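PDB 3BOQ: transcriptional regulator, MarR family, which probably binds DNA as a dimer and regulates transcription through a winged helix-turn-helix domain. Local coordinates for residues M53-R58 with S69-V74; S46-D51 with S80-R85; L40-L45 with H123-A128. All coordinates share one frame; numbering follows the deposited sequence.

Contact 1: M53-R58 with S69-V74; sequences MAQLAR and SGALKV
Gln55 reaches from helix 47-58 to the end of helix 65-71, and its side chain carries nearly all of this contact, a worked example of one long side chain bridging a helix and a turn. Its CB points toward the opposite segment. A chi1 of -46° sets CG beside the backbone nitrogen, and the second bend, chi2 -41°, brings the amide round to the carbonyl of Ala71. Gln55 CG lies nearest Ala71 O, 3.6 Å away, while Leu72 CD1 and Ala71 CB each stand 4.1 Å from that same CG. Further along, Gln55 CD approaches Ala71 O to 3.3 Å. The amide end rests beside that same oxygen and also lies against the CD methylene of Lys73. Lys73 passes the amide at a slant, and its own chain is bent at chi2 and again at chi4, its methylenes turned toward Gln55. Were the residue an alanine, the Ala71 carbonyl would probably lose its amide neighbour, and Leu72 and Lys73 the chain they pack on. The backbone of the turn is held from the same helix, where Asp51 accepts hydrogen bonds from the backbone nitrogens of Lys73 and Val74, while Lys73 also packs on Leu22 of the second subunit. Helices 65-71 and 79-88 form the helix-turn-helix of a MarR winged domain, and helix 47-58 packs here against the beginning of the turn that joins them.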
HETATM    1  N   MSE B  53     -14.932   5.042  -7.166  1.00 65.60           N
HETATM    2  CA  MSE B  53     -15.848   6.153  -7.508  1.00 68.80           C
HETATM    3  C   MSE B  53     -15.162   7.352  -8.176  1.00 66.87           C
HETATM    4  O   MSE B  53     -15.747   8.008  -9.036  1.00 67.22           O
HETATM    5  CB  MSE B  53     -16.616   6.607  -6.281  1.00 67.32           C
HETATM    6  CG  MSE B  53     -17.488   5.528  -5.730  1.00 70.66           C
HETATM    7 SE   MSE B  53     -18.269   5.948  -3.985  1.00 79.63          SE
HETATM    8  CE  MSE B  53     -19.581   7.338  -4.559  1.00 76.19           C
ATOM      9  N   ALA B  54     -13.928   7.628  -7.769  1.00 66.14           N
ATOM     10  CA  ALA B  54     -13.134   8.691  -8.338  1.00 65.42           C
ATOM     11  C   ALA B  54     -12.870   8.461  -9.825  1.00 65.24           C
ATOM     12  O   ALA B  54     -12.919   9.407 -10.613  1.00 65.28           O
ATOM     13  CB  ALA B  54     -11.814   8.826  -7.563  1.00 65.48           C
ATOM     14  N   GLN B  55     -12.597   7.211 -10.202  1.00 65.06           N
ATOM     15  CA  GLN B  55     -12.335   6.873 -11.604  1.00 65.40           C
ATOM     16  C   GLN B  55     -13.591   7.075 -12.419  1.00 65.58           C
ATOM     17  O   GLN B  55     -13.528   7.616 -13.510  1.00 65.81           O
ATOM     18  CB  GLN B  55     -11.825   5.438 -11.765  1.00 65.17           C
ATOM     19  CG  GLN B  55     -10.738   5.053 -10.790  1.00 66.10           C
ATOM     20  CD  GLN B  55      -9.696   6.168 -10.566  1.00 67.88           C
ATOM     21  OE1 GLN B  55      -9.371   6.507  -9.418  1.00 68.65           O
ATOM     22  NE2 GLN B  55      -9.189   6.748 -11.657  1.00 66.05           N
ATOM     23  N   LEU B  56     -14.728   6.672 -11.858  1.00 65.87           N
ATOM     24  CA  LEU B  56     -16.021   6.831 -12.503  1.00 66.48           C
ATOM     25  C   LEU B  56     -16.460   8.290 -12.579  1.00 67.53           C
ATOM     26  O   LEU B  56     -16.987   8.706 -13.603  1.00 67.94           O
ATOM     27  CB  LEU B  56     -17.093   5.972 -11.822  1.00 65.90           C
ATOM     28  CG  LEU B  56     -16.732   4.491 -11.639  1.00 65.58           C
ATOM     29  CD1 LEU B  56     -17.704   3.804 -10.715  1.00 63.61           C
ATOM     30  CD2 LEU B  56     -16.633   3.754 -12.971  1.00 65.54           C
ATOM     31  N   ALA B  57     -16.266   9.066 -11.510  1.00 68.36           N
ATOM     32  CA  ALA B  57     -16.586  10.500 -11.562  1.00 69.13           C
ATOM     33  C   ALA B  57     -15.741  11.240 -12.607  1.00 69.84           C
ATOM     34  O   ALA B  57     -16.238  12.183 -13.226  1.00 70.27           O
ATOM     35  CB  ALA B  57     -16.449  11.156 -10.200  1.00 69.18           C
ATOM     36  N   ARG B  58     -14.481  10.821 -12.797  1.00 69.69           N
ATOM     37  CA  ARG B  58     -13.632  11.370 -13.856  1.00 70.60           C
ATOM     38  C   ARG B  58     -14.139  10.961 -15.261  1.00 69.53           C
ATOM     39  O   ARG B  58     -13.887  11.666 -16.250  1.00 69.33           O
ATOM     40  CB  ARG B  58     -12.145  10.973 -13.664  1.00 70.26           C
ATOM     41  CG  ARG B  58     -11.145  11.790 -14.558  1.00 72.65           C
ATOM     42  CD  ARG B  58      -9.615  11.592 -14.254  1.00 73.94           C
ATOM     43  NE  ARG B  58      -9.313  11.228 -12.851  1.00 81.71           N
ATOM     44  CZ  ARG B  58      -9.509  12.004 -11.773  1.00 84.34           C
ATOM     45  NH1 ARG B  58     -10.021  13.234 -11.885  1.00 85.06           N
ATOM     46  NH2 ARG B  58      -9.206  11.535 -10.559  1.00 85.14           N
ATOM     47  N   SER B  69     -10.895  -1.391 -13.515  1.00 59.14           N
ATOM     48  CA  SER B  69      -9.865  -2.119 -12.800  1.00 59.01           C
ATOM     49  C   SER B  69      -8.491  -1.517 -13.104  1.00 59.52           C
ATOM     50  O   SER B  69      -7.686  -1.272 -12.146  1.00 59.89           O
ATOM     51  CB  SER B  69      -9.948  -3.602 -13.167  1.00 58.61           C
ATOM     52  OG  SER B  69      -8.755  -4.318 -12.893  1.00 58.83           O
ATOM     53  N   GLY B  70      -8.253  -1.254 -14.426  1.00 59.81           N
ATOM     54  CA  GLY B  70      -6.994  -0.692 -14.932  1.00 59.54           C
ATOM     55  C   GLY B  70      -6.645   0.705 -14.411  1.00 59.97           C
ATOM     56  O   GLY B  70      -5.427   1.101 -14.398  1.00 59.89           O
ATOM     57  N   ALA B  71      -7.709   1.427 -13.976  1.00 59.72           N
ATOM     58  CA  ALA B  71      -7.601   2.838 -13.562  1.00 60.14           C
ATOM     59  C   ALA B  71      -7.558   3.026 -12.037  1.00 60.67           C
ATOM     60  O   ALA B  71      -7.305   4.122 -11.535  1.00 61.43           O
ATOM     61  CB  ALA B  71      -8.768   3.665 -14.147  1.00 59.82           C
ATOM     62  N   LEU B  72      -7.851   1.962 -11.298  1.00 61.03           N
ATOM     63  CA  LEU B  72      -7.814   1.976  -9.844  1.00 60.79           C
ATOM     64  C   LEU B  72      -6.388   2.295  -9.331  1.00 61.44           C
ATOM     65  O   LEU B  72      -5.387   1.763  -9.827  1.00 60.23           O
ATOM     66  CB  LEU B  72      -8.294   0.618  -9.310  1.00 60.31           C
ATOM     67  CG  LEU B  72      -9.694   0.412  -8.716  1.00 60.37           C
ATOM     68  CD1 LEU B  72     -10.824   1.135  -9.449  1.00 57.69           C
ATOM     69  CD2 LEU B  72      -9.963  -1.071  -8.629  1.00 60.03           C
ATOM     70  N   LYS B  73      -6.313   3.181  -8.338  1.00 62.51           N
ATOM     71  CA  LYS B  73      -5.017   3.528  -7.742  1.00 63.50           C
ATOM     72  C   LYS B  73      -4.697   2.606  -6.581  1.00 63.38           C
ATOM     73  O   LYS B  73      -3.559   2.427  -6.248  1.00 62.54           O
ATOM     74  CB  LYS B  73      -4.992   4.997  -7.290  1.00 63.78           C
ATOM     75  CG  LYS B  73      -4.639   5.968  -8.398  1.00 65.30           C
ATOM     76  CD  LYS B  73      -5.841   6.798  -8.833  1.00 66.75           C
ATOM     77  CE  LYS B  73      -5.455   7.758  -9.980  1.00 66.91           C
ATOM     78  NZ  LYS B  73      -4.817   7.018 -11.102  1.00 64.28           N
ATOM     79  N   VAL B  74      -5.731   2.079  -5.930  1.00 64.52           N
ATOM     80  CA  VAL B  74      -5.568   1.047  -4.923  1.00 65.52           C
ATOM     81  C   VAL B  74      -5.796  -0.277  -5.664  1.00 66.99           C
ATOM     82  O   VAL B  74      -6.774  -0.419  -6.402  1.00 67.84           O
ATOM     83  CB  VAL B  74      -6.574   1.236  -3.749  1.00 65.47           C
ATOM     84  CG1 VAL B  74      -6.292   0.209  -2.644  1.00 65.37           C
ATOM     85  CG2 VAL B  74      -6.507   2.663  -3.191  1.00 62.84           C
TER

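Contact 2: S46-D51 with S80-R85; sequences SLAKFD and SGLVNR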
ATOM      1  N   SER B  46     -15.143   3.342   2.122  1.00 60.70           N
ATOM      2  CA  SER B  46     -13.786   2.818   2.183  1.00 59.53           C
ATOM      3  C   SER B  46     -12.911   3.612   1.269  1.00 58.71           C
ATOM      4  O   SER B  46     -13.397   4.190   0.294  1.00 58.65           O
ATOM      5  CB  SER B  46     -13.779   1.406   1.607  1.00 58.52           C
ATOM      6  OG  SER B  46     -13.697   0.512   2.659  1.00 61.06           O
ATOM      7  N   LEU B  47     -11.610   3.575   1.523  1.00 57.64           N
ATOM      8  CA  LEU B  47     -10.684   4.105   0.564  1.00 56.76           C
ATOM      9  C   LEU B  47     -10.790   3.352  -0.771  1.00 57.12           C
ATOM     10  O   LEU B  47     -10.794   3.978  -1.830  1.00 57.10           O
ATOM     11  CB  LEU B  47      -9.266   4.067   1.126  1.00 56.41           C
ATOM     12  CG  LEU B  47      -8.280   5.086   0.576  1.00 55.63           C
ATOM     13  CD1 LEU B  47      -8.881   6.495   0.632  1.00 55.71           C
ATOM     14  CD2 LEU B  47      -6.911   4.989   1.327  1.00 56.12           C
ATOM     15  N   ALA B  48     -10.865   2.012  -0.717  1.00 56.81           N
ATOM     16  CA  ALA B  48     -11.052   1.196  -1.930  1.00 57.06           C
ATOM     17  C   ALA B  48     -12.302   1.657  -2.735  1.00 57.96           C
ATOM     18  O   ALA B  48     -12.228   1.832  -3.958  1.00 58.71           O
ATOM     19  CB  ALA B  48     -11.117  -0.291  -1.579  1.00 55.70           C
ATOM     20  N   LYS B  49     -13.416   1.892  -2.034  1.00 58.33           N
ATOM     21  CA  LYS B  49     -14.660   2.388  -2.625  1.00 59.30           C
ATOM     22  C   LYS B  49     -14.562   3.796  -3.195  1.00 59.94           C
ATOM     23  O   LYS B  49     -14.986   4.058  -4.335  1.00 60.63           O
ATOM     24  CB  LYS B  49     -15.765   2.366  -1.578  1.00 58.94           C
ATOM     25  CG  LYS B  49     -16.307   0.971  -1.274  1.00 58.93           C
ATOM     26  CD  LYS B  49     -17.646   1.047  -0.594  1.00 57.80           C
ATOM     27  CE  LYS B  49     -18.071  -0.312  -0.199  1.00 58.56           C
ATOM     28  NZ  LYS B  49     -19.263  -0.238   0.674  1.00 59.55           N
ATOM     29  N   PHE B  50     -14.031   4.707  -2.381  1.00 60.61           N
ATOM     30  CA  PHE B  50     -13.766   6.075  -2.799  1.00 60.38           C
ATOM     31  C   PHE B  50     -12.904   6.051  -4.058  1.00 61.04           C
ATOM     32  O   PHE B  50     -13.223   6.727  -5.043  1.00 60.93           O
ATOM     33  CB  PHE B  50     -13.076   6.874  -1.676  1.00 60.12           C
ATOM     34  CG  PHE B  50     -12.678   8.258  -2.100  1.00 60.51           C
ATOM     35  CD1 PHE B  50     -13.624   9.281  -2.145  1.00 61.11           C
ATOM     36  CD2 PHE B  50     -11.381   8.520  -2.544  1.00 61.33           C
ATOM     37  CE1 PHE B  50     -13.291  10.559  -2.591  1.00 60.86           C
ATOM     38  CE2 PHE B  50     -11.020   9.801  -2.986  1.00 63.54           C
ATOM     39  CZ  PHE B  50     -11.981  10.830  -3.003  1.00 61.43           C
ATOM     40  N   ASP B  51     -11.824   5.260  -4.028  1.00 60.74           N
ATOM     41  CA  ASP B  51     -10.952   5.110  -5.179  1.00 61.61           C
ATOM     42  C   ASP B  51     -11.675   4.719  -6.491  1.00 62.42           C
ATOM     43  O   ASP B  51     -11.489   5.393  -7.520  1.00 62.66           O
ATOM     44  CB  ASP B  51      -9.794   4.164  -4.851  1.00 61.91           C
ATOM     45  CG  ASP B  51      -8.944   3.832  -6.064  1.00 63.22           C
ATOM     46  OD1 ASP B  51      -8.673   4.757  -6.868  1.00 64.64           O
ATOM     47  OD2 ASP B  51      -8.559   2.642  -6.216  1.00 64.35           O
ATOM     48  N   SER B  80     -14.960  -6.595  -9.530  1.00 60.47           N
ATOM     49  CA  SER B  80     -16.415  -6.775  -9.679  1.00 59.01           C
ATOM     50  C   SER B  80     -17.123  -6.892  -8.319  1.00 57.94           C
ATOM     51  O   SER B  80     -18.201  -6.333  -8.134  1.00 57.48           O
ATOM     52  CB  SER B  80     -16.779  -7.911 -10.646  1.00 58.92           C
ATOM     53  OG  SER B  80     -16.636  -9.180 -10.045  1.00 59.00           O
ATOM     54  N   GLY B  81     -16.483  -7.580  -7.377  1.00 56.77           N
ATOM     55  CA  GLY B  81     -16.930  -7.648  -5.986  1.00 55.99           C
ATOM     56  C   GLY B  81     -16.920  -6.296  -5.299  1.00 55.49           C
ATOM     57  O   GLY B  81     -17.768  -6.017  -4.456  1.00 55.41           O
ATOM     58  N   LEU B  82     -15.962  -5.455  -5.663  1.00 55.05           N
ATOM     59  CA  LEU B  82     -15.942  -4.061  -5.234  1.00 55.10           C
ATOM     60  C   LEU B  82     -17.119  -3.274  -5.850  1.00 54.51           C
ATOM     61  O   LEU B  82     -17.842  -2.581  -5.141  1.00 54.84           O
ATOM     62  CB  LEU B  82     -14.599  -3.405  -5.583  1.00 55.18           C
ATOM     63  CG  LEU B  82     -14.533  -1.905  -5.279  1.00 57.02           C
ATOM     64  CD1 LEU B  82     -14.576  -1.638  -3.763  1.00 57.98           C
ATOM     65  CD2 LEU B  82     -13.297  -1.305  -5.898  1.00 57.25           C
ATOM     66  N   VAL B  83     -17.306  -3.406  -7.164  1.00 53.96           N
ATOM     67  CA  VAL B  83     -18.440  -2.831  -7.895  1.00 52.84           C
ATOM     68  C   VAL B  83     -19.804  -3.351  -7.367  1.00 52.82           C
ATOM     69  O   VAL B  83     -20.742  -2.566  -7.171  1.00 51.53           O
ATOM     70  CB  VAL B  83     -18.263  -3.054  -9.426  1.00 52.97           C
ATOM     71  CG1 VAL B  83     -19.531  -2.702 -10.209  1.00 50.78           C
ATOM     72  CG2 VAL B  83     -17.073  -2.248  -9.917  1.00 50.88           C
ATOM     73  N   ASN B  84     -19.885  -4.656  -7.095  1.00 52.84           N
ATOM     74  CA  ASN B  84     -21.057  -5.230  -6.420  1.00 53.49           C
ATOM     75  C   ASN B  84     -21.432  -4.556  -5.089  1.00 53.75           C
ATOM     76  O   ASN B  84     -22.599  -4.334  -4.853  1.00 53.25           O
ATOM     77  CB  ASN B  84     -20.919  -6.740  -6.209  1.00 53.24           C
ATOM     78  CG  ASN B  84     -21.025  -7.529  -7.502  1.00 54.21           C
ATOM     79  OD1 ASN B  84     -21.477  -7.014  -8.534  1.00 54.41           O
ATOM     80  ND2 ASN B  84     -20.595  -8.798  -7.455  1.00 53.71           N
ATOM     81  N   ARG B  85     -20.454  -4.251  -4.228  1.00 54.66           N
ATOM     82  CA  ARG B  85     -20.725  -3.543  -2.961  1.00 56.20           C
ATOM     83  C   ARG B  85     -21.260  -2.133  -3.227  1.00 55.84           C
ATOM     84  O   ARG B  85     -22.204  -1.698  -2.556  1.00 56.34           O
ATOM     85  CB  ARG B  85     -19.479  -3.446  -2.076  1.00 55.98           C
ATOM     86  CG  ARG B  85     -19.017  -4.752  -1.447  1.00 58.04           C
ATOM     87  CD  ARG B  85     -17.859  -4.516  -0.443  1.00 59.15           C
ATOM     88  NE  ARG B  85     -16.567  -4.127  -1.040  1.00 64.57           N
ATOM     89  CZ  ARG B  85     -15.683  -4.983  -1.568  1.00 65.82           C
ATOM     90  NH1 ARG B  85     -15.936  -6.289  -1.611  1.00 65.98           N
ATOM     91  NH2 ARG B  85     -14.538  -4.533  -2.070  1.00 67.24           N
TER
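Leu82 and Ala48 supply the apolar part of this contact, between two helix segments that run at 90° to each other with axes 10.3 Å apart. One methyl, Leu82 CD1, stands 4.3 Å from Ala48 CB and also meets the start of the lysine chain, where Lys49 CG is 4.0 Å from Leu82 CD1. The other methyl, CD2, rests against the backbone oxygen of Ala48. With CG of Leu82 anti to the backbone nitrogen (chi1 175°), the two branches are spread over the Ala48–Lys49 step.

Next come contacts between the alkyl parts of charged residues. Lys49 is extended beyond CG and crosses Arg85 at about a right angle, its CE 3.9 Å from Arg85 CB. The two like charges each look elsewhere: Lys49 NZ forms a salt bridge with Asp89, and Arg85 NH2 bonds to the Gly77 carbonyl. Gly81 O of its own helix lies over one face of the Arg85 guanidinium, toward the rim.

Helix 79-88 touches two neighbours: Leu82 meets helix 47-58, and Val83 meets Met65 and Leu68 of helix 65-71. Helix 47-58 in turn packs Phe50 against helix 110-130.

Contact 3: L40-L45 with H123-A128; sequences LDETGL and HNRILA
The carboxylate of Glu42 and the guanidinium of Arg125 lie almost in one plane, their planes only 1° apart, with Glu42 CD at the edge of the guanidinium. Two donors converge on one oxygen: Glu42 OE1 accepts Arg125 NH1 at 2.9 Å through its syn lone pair, a fairly straight bond (155°), and Arg125 NH2 adds a weak one at 3.4 Å to the same Glu42 OE1. This is a salt bridge forked at a single oxygen. Glu42 OE2 also lies beside Ile126, whose CG1 is 4.1 Å away, with the CD1 methyl of Ile126 close by.

Among the other flat groups, the His123 ring has Asn124 at its edge, where ND1 donates to Asn124 OD1 at 2.9 Å, and it stacks with Phe50 of helix 47-58. Glu42 reaches Arg125 because its chain runs extended beyond CG (chi2 -162°), while Arg125 is bent at chi3 to bring its two terminal nitrogens round to OE1.

Behind this exposed pair, Ile126 packs on Leu35 and Gln38, and Trp21 of the second subunit lies against His123 and Leu127. Gly44, with positive phi, follows the helix and starts the turn to helix 47-58. The salt bridge and Ile126 join helix 110-130 to the long N-terminal helix, beside the partner subunit, within the dimeric helical architecture of MarR proteins.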
ATOM      1  N   LEU B  40     -14.210   6.282   6.402  1.00 67.43           N
ATOM      2  CA  LEU B  40     -15.316   5.394   6.758  1.00 68.84           C
ATOM      3  C   LEU B  40     -16.162   6.027   7.866  1.00 69.84           C
ATOM      4  O   LEU B  40     -17.392   6.145   7.723  1.00 70.59           O
ATOM      5  CB  LEU B  40     -14.842   3.974   7.137  1.00 68.09           C
ATOM      6  CG  LEU B  40     -14.947   2.865   6.066  1.00 69.18           C
ATOM      7  CD1 LEU B  40     -14.162   1.567   6.438  1.00 69.45           C
ATOM      8  CD2 LEU B  40     -16.394   2.502   5.746  1.00 66.20           C
ATOM      9  N   ASP B  41     -15.509   6.458   8.946  1.00 70.31           N
ATOM     10  CA  ASP B  41     -16.212   7.126  10.020  1.00 70.91           C
ATOM     11  C   ASP B  41     -17.000   8.329   9.478  1.00 70.83           C
ATOM     12  O   ASP B  41     -18.186   8.431   9.752  1.00 72.03           O
ATOM     13  CB  ASP B  41     -15.292   7.530  11.181  1.00 71.09           C
ATOM     14  CG  ASP B  41     -16.013   8.407  12.210  1.00 74.19           C
ATOM     15  OD1 ASP B  41     -16.791   7.882  13.060  1.00 76.57           O
ATOM     16  OD2 ASP B  41     -15.838   9.645  12.151  1.00 77.98           O
ATOM     17  N   GLU B  42     -16.379   9.208   8.698  1.00 69.81           N
ATOM     18  CA  GLU B  42     -17.078  10.417   8.226  1.00 69.33           C
ATOM     19  C   GLU B  42     -18.134  10.219   7.103  1.00 68.33           C
ATOM     20  O   GLU B  42     -19.038  11.007   6.977  1.00 68.17           O
ATOM     21  CB  GLU B  42     -16.061  11.509   7.861  1.00 69.35           C
ATOM     22  CG  GLU B  42     -15.033  11.678   8.985  1.00 72.13           C
ATOM     23  CD  GLU B  42     -14.237  12.982   8.947  1.00 77.20           C
ATOM     24  OE1 GLU B  42     -14.641  13.931   8.218  1.00 77.22           O
ATOM     25  OE2 GLU B  42     -13.202  13.050   9.677  1.00 78.02           O
ATOM     26  N   THR B  43     -18.045   9.137   6.339  1.00 67.17           N
ATOM     27  CA  THR B  43     -18.714   9.033   5.047  1.00 66.15           C
ATOM     28  C   THR B  43     -19.296   7.614   4.814  1.00 64.77           C
ATOM     29  O   THR B  43     -20.150   7.416   3.947  1.00 64.00           O
ATOM     30  CB  THR B  43     -17.645   9.335   3.929  1.00 67.15           C
ATOM     31  OG1 THR B  43     -17.283  10.722   3.962  1.00 67.85           O
ATOM     32  CG2 THR B  43     -18.125   9.000   2.546  1.00 68.56           C
ATOM     33  N   GLY B  44     -18.812   6.624   5.559  1.00 63.09           N
ATOM     34  CA  GLY B  44     -19.240   5.252   5.349  1.00 62.60           C
ATOM     35  C   GLY B  44     -18.679   4.633   4.077  1.00 62.76           C
ATOM     36  O   GLY B  44     -19.081   3.551   3.690  1.00 63.16           O
ATOM     37  N   LEU B  45     -17.756   5.345   3.431  1.00 62.98           N
ATOM     38  CA  LEU B  45     -16.975   4.886   2.289  1.00 62.37           C
ATOM     39  C   LEU B  45     -15.561   4.470   2.693  1.00 61.92           C
ATOM     40  O   LEU B  45     -14.892   5.144   3.501  1.00 61.51           O
ATOM     41  CB  LEU B  45     -16.838   5.997   1.272  1.00 62.61           C
ATOM     42  CG  LEU B  45     -17.682   5.933   0.015  1.00 64.69           C
ATOM     43  CD1 LEU B  45     -19.075   5.462   0.309  1.00 64.24           C
ATOM     44  CD2 LEU B  45     -17.670   7.329  -0.607  1.00 66.90           C
ATOM     45  N   HIS B 123     -11.861  13.499   2.185  1.00 67.42           N
ATOM     46  CA  HIS B 123     -10.626  12.778   1.869  1.00 67.49           C
ATOM     47  C   HIS B 123      -9.392  13.718   1.883  1.00 67.76           C
ATOM     48  O   HIS B 123      -8.357  13.372   2.467  1.00 67.34           O
ATOM     49  CB  HIS B 123     -10.774  12.136   0.481  1.00 66.48           C
ATOM     50  CG  HIS B 123      -9.507  11.567  -0.064  1.00 66.31           C
ATOM     51  ND1 HIS B 123      -8.544  12.345  -0.666  1.00 67.57           N
ATOM     52  CD2 HIS B 123      -9.054  10.292  -0.124  1.00 62.27           C
ATOM     53  CE1 HIS B 123      -7.548  11.575  -1.063  1.00 65.13           C
ATOM     54  NE2 HIS B 123      -7.833  10.327  -0.742  1.00 63.59           N
ATOM     55  N   ASN B 124      -9.518  14.870   1.208  1.00 66.73           N
ATOM     56  CA  ASN B 124      -8.466  15.862   1.122  1.00 66.54           C
ATOM     57  C   ASN B 124      -8.246  16.611   2.430  1.00 67.08           C
ATOM     58  O   ASN B 124      -7.122  17.017   2.725  1.00 68.73           O
ATOM     59  CB  ASN B 124      -8.756  16.861  -0.009  1.00 66.77           C
ATOM     60  CG  ASN B 124      -8.749  16.201  -1.399  1.00 66.59           C
ATOM     61  OD1 ASN B 124      -8.313  15.065  -1.559  1.00 68.64           O
ATOM     62  ND2 ASN B 124      -9.236  16.916  -2.393  1.00 61.67           N
ATOM     63  N   ARG B 125      -9.305  16.830   3.208  1.00 66.42           N
ATOM     64  CA  ARG B 125      -9.137  17.312   4.567  1.00 65.30           C
ATOM     65  C   ARG B 125      -8.392  16.265   5.457  1.00 64.70           C
ATOM     66  O   ARG B 125      -7.466  16.615   6.178  1.00 64.11           O
ATOM     67  CB  ARG B 125     -10.493  17.752   5.184  1.00 65.20           C
ATOM     68  CG  ARG B 125     -10.353  18.214   6.643  1.00 65.37           C
ATOM     69  CD  ARG B 125     -11.630  18.730   7.312  1.00 65.32           C
ATOM     70  NE  ARG B 125     -12.848  18.224   6.697  1.00 68.71           N
ATOM     71  CZ  ARG B 125     -13.366  17.009   6.898  1.00 70.62           C
ATOM     72  NH1 ARG B 125     -12.767  16.137   7.709  1.00 69.69           N
ATOM     73  NH2 ARG B 125     -14.481  16.660   6.267  1.00 68.37           N
ATOM     74  N   ILE B 126      -8.789  14.993   5.398  1.00 63.63           N
ATOM     75  CA  ILE B 126      -8.173  13.976   6.268  1.00 62.92           C
ATOM     76  C   ILE B 126      -6.682  13.828   5.949  1.00 63.05           C
ATOM     77  O   ILE B 126      -5.832  13.800   6.858  1.00 62.98           O
ATOM     78  CB  ILE B 126      -8.924  12.599   6.213  1.00 63.02           C
ATOM     79  CG1 ILE B 126     -10.338  12.717   6.821  1.00 61.58           C
ATOM     80  CG2 ILE B 126      -8.180  11.531   6.982  1.00 61.72           C
ATOM     81  CD1 ILE B 126     -11.352  11.785   6.164  1.00 58.21           C
ATOM     82  N   LEU B 127      -6.374  13.758   4.657  1.00 62.54           N
ATOM     83  CA  LEU B 127      -5.006  13.637   4.191  1.00 62.62           C
ATOM     84  C   LEU B 127      -4.133  14.830   4.648  1.00 62.97           C
ATOM     85  O   LEU B 127      -3.025  14.626   5.223  1.00 62.77           O
ATOM     86  CB  LEU B 127      -4.972  13.425   2.661  1.00 62.34           C
ATOM     87  CG  LEU B 127      -3.639  13.119   1.966  1.00 61.70           C
ATOM     88  CD1 LEU B 127      -3.017  11.779   2.404  1.00 57.20           C
ATOM     89  CD2 LEU B 127      -3.866  13.139   0.454  1.00 61.78           C
ATOM     90  N   ALA B 128      -4.646  16.046   4.419  1.00 62.93           N
ATOM     91  CA  ALA B 128      -4.027  17.308   4.916  1.00 63.75           C
ATOM     92  C   ALA B 128      -3.770  17.258   6.422  1.00 64.15           C
ATOM     93  O   ALA B 128      -2.653  17.534   6.883  1.00 65.40           O
ATOM     94  CB  ALA B 128      -4.873  18.524   4.565  1.00 63.28           C
TER

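All three contacts are partly buried, but their chemistry changes with position. Contacts 1 and 2 share helix 47-58 and brace the two successive helices of the helix-turn-helix from it; Asp51, in a segment of contact 2, reaches into the turn of contact 1 and ties the two together. Contact 1 rests on a buried amide-bearing side chain, contact 2 on leucine and the alkyl parts of charged residues, without a hydrogen bond across. Contact 3 lies about 15 Å, centre to centre, from contact 2 and is led by an exposed salt bridge. It joins other helices, 12-43 and 110-130, yet meets contact 1 where Leu45 packs on Met53.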